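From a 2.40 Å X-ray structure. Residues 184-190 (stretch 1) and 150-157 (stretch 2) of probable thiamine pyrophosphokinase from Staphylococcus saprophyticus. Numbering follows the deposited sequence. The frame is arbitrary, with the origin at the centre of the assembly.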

ATOM      1  N   LEU A 184      40.299 -22.718  -5.904  1.00 78.50           N
ATOM      2  CA  LEU A 184      39.604 -23.605  -4.977  1.00 76.62           C
ATOM      3  C   LEU A 184      38.113 -23.607  -5.296  1.00 73.67           C
ATOM      4  O   LEU A 184      37.720 -23.877  -6.433  1.00 66.71           O
ATOM      5  CB  LEU A 184      39.841 -23.144  -3.541  1.00 73.33           C
ATOM      6  N   THR A 185      37.289 -23.307  -4.292  1.00 73.81           N
ATOM      7  CA  THR A 185      35.837 -23.252  -4.469  1.00 75.49           C
ATOM      8  C   THR A 185      35.469 -21.862  -4.970  1.00 75.32           C
ATOM      9  O   THR A 185      34.516 -21.246  -4.489  1.00 69.21           O
ATOM     10  CB  THR A 185      35.083 -23.482  -3.147  1.00 75.07           C
ATOM     11  OG1 THR A 185      35.385 -22.419  -2.232  1.00 72.95           O
ATOM     12  CG2 THR A 185      35.477 -24.814  -2.534  1.00 82.65           C
ATOM     13  N   ILE A 186      36.235 -21.376  -5.939  1.00 77.00           N
ATOM     14  CA  ILE A 186      36.015 -20.055  -6.502  1.00 73.66           C
ATOM     15  C   ILE A 186      35.103 -20.121  -7.725  1.00 71.82           C
ATOM     16  O   ILE A 186      35.241 -19.324  -8.652  1.00 80.77           O
ATOM     17  CB  ILE A 186      37.364 -19.395  -6.884  1.00 77.88           C
ATOM     18  CG1 ILE A 186      38.348 -19.522  -5.716  1.00 82.76           C
ATOM     19  CG2 ILE A 186      37.162 -17.916  -7.195  1.00 79.01           C
ATOM     20  CD1 ILE A 186      39.772 -19.077  -6.033  1.00 82.41           C
ATOM     21  N   SER A 187      34.173 -21.076  -7.718  1.00 67.57           N
ATOM     22  CA  SER A 187      33.207 -21.237  -8.806  1.00 66.45           C
ATOM     23  C   SER A 187      32.457 -22.559  -8.721  1.00 67.13           C
ATOM     24  O   SER A 187      32.475 -23.348  -9.665  1.00 69.26           O
ATOM     25  CB  SER A 187      33.893 -21.141 -10.172  1.00 65.27           C
ATOM     26  OG  SER A 187      32.933 -21.089 -11.213  1.00 58.49           O
ATOM     27  N   ASN A 188      31.799 -22.796  -7.589  1.00 68.55           N
ATOM     28  CA  ASN A 188      31.031 -24.023  -7.386  1.00 71.22           C
ATOM     29  C   ASN A 188      29.776 -24.017  -8.243  1.00 70.63           C
ATOM     30  O   ASN A 188      29.537 -23.065  -8.986  1.00 72.82           O
ATOM     31  CB  ASN A 188      30.642 -24.175  -5.911  1.00 77.03           C
ATOM     32  CG  ASN A 188      31.812 -24.582  -5.039  1.00 78.97           C
ATOM     33  OD1 ASN A 188      32.285 -25.716  -5.108  1.00 75.62           O
ATOM     34  ND2 ASN A 188      32.291 -23.654  -4.218  1.00 77.10           N
ATOM     35  N   GLU A 189      28.976 -25.078  -8.134  1.00 75.33           N
ATOM     36  CA  GLU A 189      27.746 -25.197  -8.915  1.00 78.76           C
ATOM     37  C   GLU A 189      26.681 -26.054  -8.227  1.00 80.66           C
ATOM     38  O   GLU A 189      26.150 -26.994  -8.820  1.00 82.95           O
ATOM     39  CB  GLU A 189      28.067 -25.774 -10.304  1.00 58.82           C
ATOM     40  N   LEU A 190      26.361 -25.724  -6.980  1.00 81.19           N
ATOM     41  CA  LEU A 190      25.355 -26.481  -6.240  1.00 76.76           C
ATOM     42  C   LEU A 190      24.952 -25.771  -4.956  1.00 72.17           C
ATOM     43  O   LEU A 190      24.395 -26.384  -4.043  1.00 68.64           O
ATOM     44  CB  LEU A 190      25.883 -27.878  -5.922  1.00 79.06           C
TER
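Stretch 2, residues 150-157: FPYISFIP

Stretch 2 runs as an extended strand from Tyr 152 to Pro 157, with phi between about -93° and -136° from Tyr 152 to Ile 156 and psi between 123° and 151°; Phe 150 and Pro 151 lead into it. Stretch 1 has no regular helix or strand. Its phi/psi pairs change abruptly, from -92/32 at Ile 186 to 168/57 at Ser 187 and -71/-179 at Asn 188, and its pairing with the strand is confined to one bridge. The two segments run antiparallel: Ile 186 CA lies 4.7 Å from Ser 154 CA, Asn 188 CA 4.9 Å from Ile 153 CA, and Glu 189 CA 4.9 Å from Tyr 152 CA, one number rising as the other falls.

The pairing is a single antiparallel bridge between Asn 188 and Ile 153, in which each residue is both donor and acceptor. Ile 153 N donates to Asn 188 O at 3.1 Å, with an N-H...O angle of 163°, close to linear. The return bond, Asn 188 N to Ile 153 O, is shorter at 2.6 Å but more bent, at 136°. Together they satisfy the backbone amide and carbonyl of both residues.

Two CA-H...O contacts extend the pairing toward Pro 151. Asn 188 O, already accepting from Ile 153 N, lies 3.4 Å from Tyr 152 CA with an angle of 149° at the hydrogen. Pro 151 O faces Glu 189 CA at 3.3 Å and 156°; Leu 190 N is 4.3 Å from that same Pro 151 O, too far for a hydrogen bond.

On the other side of the bridge, proximity does not become hydrogen bonding. Ser 154 OG, placed by a chi1 of -53° (m), comes within 3.1 Å of Ser 187 N and 3.2 Å of Ile 186 O, but poor angles rule out both pairs as hydrogen bonds. Thr 185 O is 3.6 Å from Phe 155 N and likewise gains no hydrogen bond from it. Within stretch 1, Ile 186 N donates to Leu 184 O at 3.0 Å, a weak bond. The hydroxyl of Tyr 152 is satisfied elsewhere in the structure.

Side chains add looser packing. Ile 153, buried in the assembly, gives up 64 Å² to stretch 1, and Asn 188 gives up 59 Å² to stretch 2; their CB atoms are 4.4 Å apart. Ile 153 CD1 approaches Leu 190 N at 3.7 Å and Glu 189 CA at 4.2 Å; both residues are modelled only to CB, so what their side chains add cannot be judged. At the Phe 155 ring, Thr 185 OG1 sits at the edge, 4.3 Å from CD2, while Asn 188 ND2 is also 4.3 Å from Phe 155 CD2. Ser 187 OG lies 3.6 Å from Tyr 152 CD1. An apolar contact joins Ile 186 CG2 to Ile 156 CD1 at 4.3 Å. In all, 438 Å² is buried, summed over both sides.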

ATOM      1  N   PHE A 150      21.132 -18.204 -10.780  1.00 64.09           N
ATOM      2  CA  PHE A 150      22.573 -18.086 -10.579  1.00 62.12           C
ATOM      3  C   PHE A 150      23.214 -19.450 -10.281  1.00 58.02           C
ATOM      4  O   PHE A 150      23.422 -19.814  -9.128  1.00 54.13           O
ATOM      5  CB  PHE A 150      22.872 -17.115  -9.428  1.00 60.94           C
ATOM      6  CG  PHE A 150      22.306 -15.733  -9.626  1.00 63.06           C
ATOM      7  CD1 PHE A 150      20.985 -15.448  -9.296  1.00 67.76           C
ATOM      8  CD2 PHE A 150      23.099 -14.710 -10.141  1.00 63.92           C
ATOM      9  CE1 PHE A 150      20.463 -14.164  -9.473  1.00 71.44           C
ATOM     10  CE2 PHE A 150      22.585 -13.423 -10.323  1.00 65.31           C
ATOM     11  CZ  PHE A 150      21.265 -13.150  -9.987  1.00 67.34           C
ATOM     12  N   PRO A 151      23.558 -20.213 -11.325  1.00 62.16           N
ATOM     13  CA  PRO A 151      24.170 -21.534 -11.137  1.00 60.96           C
ATOM     14  C   PRO A 151      25.539 -21.557 -10.448  1.00 59.82           C
ATOM     15  O   PRO A 151      25.907 -22.550  -9.823  1.00 57.87           O
ATOM     16  CB  PRO A 151      24.230 -22.084 -12.559  1.00 61.09           C
ATOM     17  CG  PRO A 151      24.470 -20.848 -13.376  1.00 62.46           C
ATOM     18  CD  PRO A 151      23.502 -19.858 -12.756  1.00 67.00           C
ATOM     19  N   TYR A 152      26.292 -20.471 -10.556  1.00 57.00           N
ATOM     20  CA  TYR A 152      27.614 -20.423  -9.948  1.00 54.59           C
ATOM     21  C   TYR A 152      27.631 -19.832  -8.540  1.00 54.90           C
ATOM     22  O   TYR A 152      26.962 -18.835  -8.260  1.00 50.72           O
ATOM     23  CB  TYR A 152      28.561 -19.641 -10.858  1.00 55.27           C
ATOM     24  CG  TYR A 152      28.810 -20.318 -12.188  1.00 60.55           C
ATOM     25  CD1 TYR A 152      29.534 -21.508 -12.258  1.00 66.03           C
ATOM     26  CD2 TYR A 152      28.295 -19.788 -13.374  1.00 53.41           C
ATOM     27  CE1 TYR A 152      29.744 -22.155 -13.474  1.00 57.06           C
ATOM     28  CE2 TYR A 152      28.495 -20.427 -14.593  1.00 54.97           C
ATOM     29  CZ  TYR A 152      29.220 -21.611 -14.637  1.00 57.84           C
ATOM     30  OH  TYR A 152      29.428 -22.257 -15.837  1.00 54.54           O
ATOM     31  N   ILE A 153      28.397 -20.464  -7.653  1.00 53.43           N
ATOM     32  CA  ILE A 153      28.523 -20.011  -6.270  1.00 48.97           C
ATOM     33  C   ILE A 153      29.987 -20.020  -5.870  1.00 50.66           C
ATOM     34  O   ILE A 153      30.684 -21.009  -6.074  1.00 55.97           O
ATOM     35  CB  ILE A 153      27.801 -20.929  -5.269  1.00 40.47           C
ATOM     36  CG1 ILE A 153      26.326 -21.083  -5.642  1.00 57.96           C
ATOM     37  CG2 ILE A 153      27.946 -20.358  -3.862  1.00 30.46           C
ATOM     38  CD1 ILE A 153      26.071 -22.043  -6.793  1.00 57.14           C
ATOM     39  N   SER A 154      30.447 -18.921  -5.287  1.00 46.36           N
ATOM     40  CA  SER A 154      31.827 -18.832  -4.854  1.00 33.43           C
ATOM     41  C   SER A 154      31.899 -18.203  -3.473  1.00 33.26           C
ATOM     42  O   SER A 154      31.048 -17.398  -3.095  1.00 27.97           O
ATOM     43  CB  SER A 154      32.650 -17.994  -5.835  1.00 37.66           C
ATOM     44  OG  SER A 154      32.508 -18.482  -7.157  1.00 38.28           O
ATOM     45  N   PHE A 155      32.928 -18.589  -2.729  1.00 28.72           N
ATOM     46  CA  PHE A 155      33.161 -18.068  -1.398  1.00 29.86           C
ATOM     47  C   PHE A 155      34.561 -17.467  -1.350  1.00 30.02           C
ATOM     48  O   PHE A 155      35.541 -18.120  -1.704  1.00 26.24           O
ATOM     49  CB  PHE A 155      33.027 -19.192  -0.370  1.00 31.35           C
ATOM     50  CG  PHE A 155      31.665 -19.830  -0.350  1.00 40.67           C
ATOM     51  CD1 PHE A 155      30.586 -19.181   0.237  1.00 29.12           C
ATOM     52  CD2 PHE A 155      31.456 -21.070  -0.947  1.00 37.15           C
ATOM     53  CE1 PHE A 155      29.324 -19.756   0.232  1.00 38.31           C
ATOM     54  CE2 PHE A 155      30.199 -21.655  -0.959  1.00 40.42           C
ATOM     55  CZ  PHE A 155      29.129 -20.999  -0.370  1.00 42.35           C
ATOM     56  N   ILE A 156      34.635 -16.213  -0.921  1.00 29.78           N
ATOM     57  CA  ILE A 156      35.892 -15.486  -0.803  1.00 31.47           C
ATOM     58  C   ILE A 156      36.076 -15.114   0.665  1.00 34.17           C
ATOM     59  O   ILE A 156      35.217 -14.460   1.244  1.00 37.53           O
ATOM     60  CB  ILE A 156      35.856 -14.165  -1.620  1.00 34.41           C
ATOM     61  CG1 ILE A 156      35.467 -14.441  -3.081  1.00 29.42           C
ATOM     62  CG2 ILE A 156      37.194 -13.447  -1.496  1.00 14.89           C
ATOM     63  CD1 ILE A 156      36.370 -15.387  -3.811  1.00 31.70           C
ATOM     64  N   PRO A 157      37.189 -15.532   1.292  1.00 35.67           N
ATOM     65  CA  PRO A 157      37.384 -15.181   2.700  1.00 39.42           C
ATOM     66  C   PRO A 157      37.617 -13.685   2.920  1.00 41.33           C
ATOM     67  O   PRO A 157      38.103 -12.977   2.034  1.00 45.48           O
ATOM     68  CB  PRO A 157      38.585 -16.033   3.103  1.00 37.98           C
ATOM     69  CG  PRO A 157      39.351 -16.156   1.821  1.00 36.79           C
ATOM     70  CD  PRO A 157      38.258 -16.432   0.827  1.00 33.51           C
TER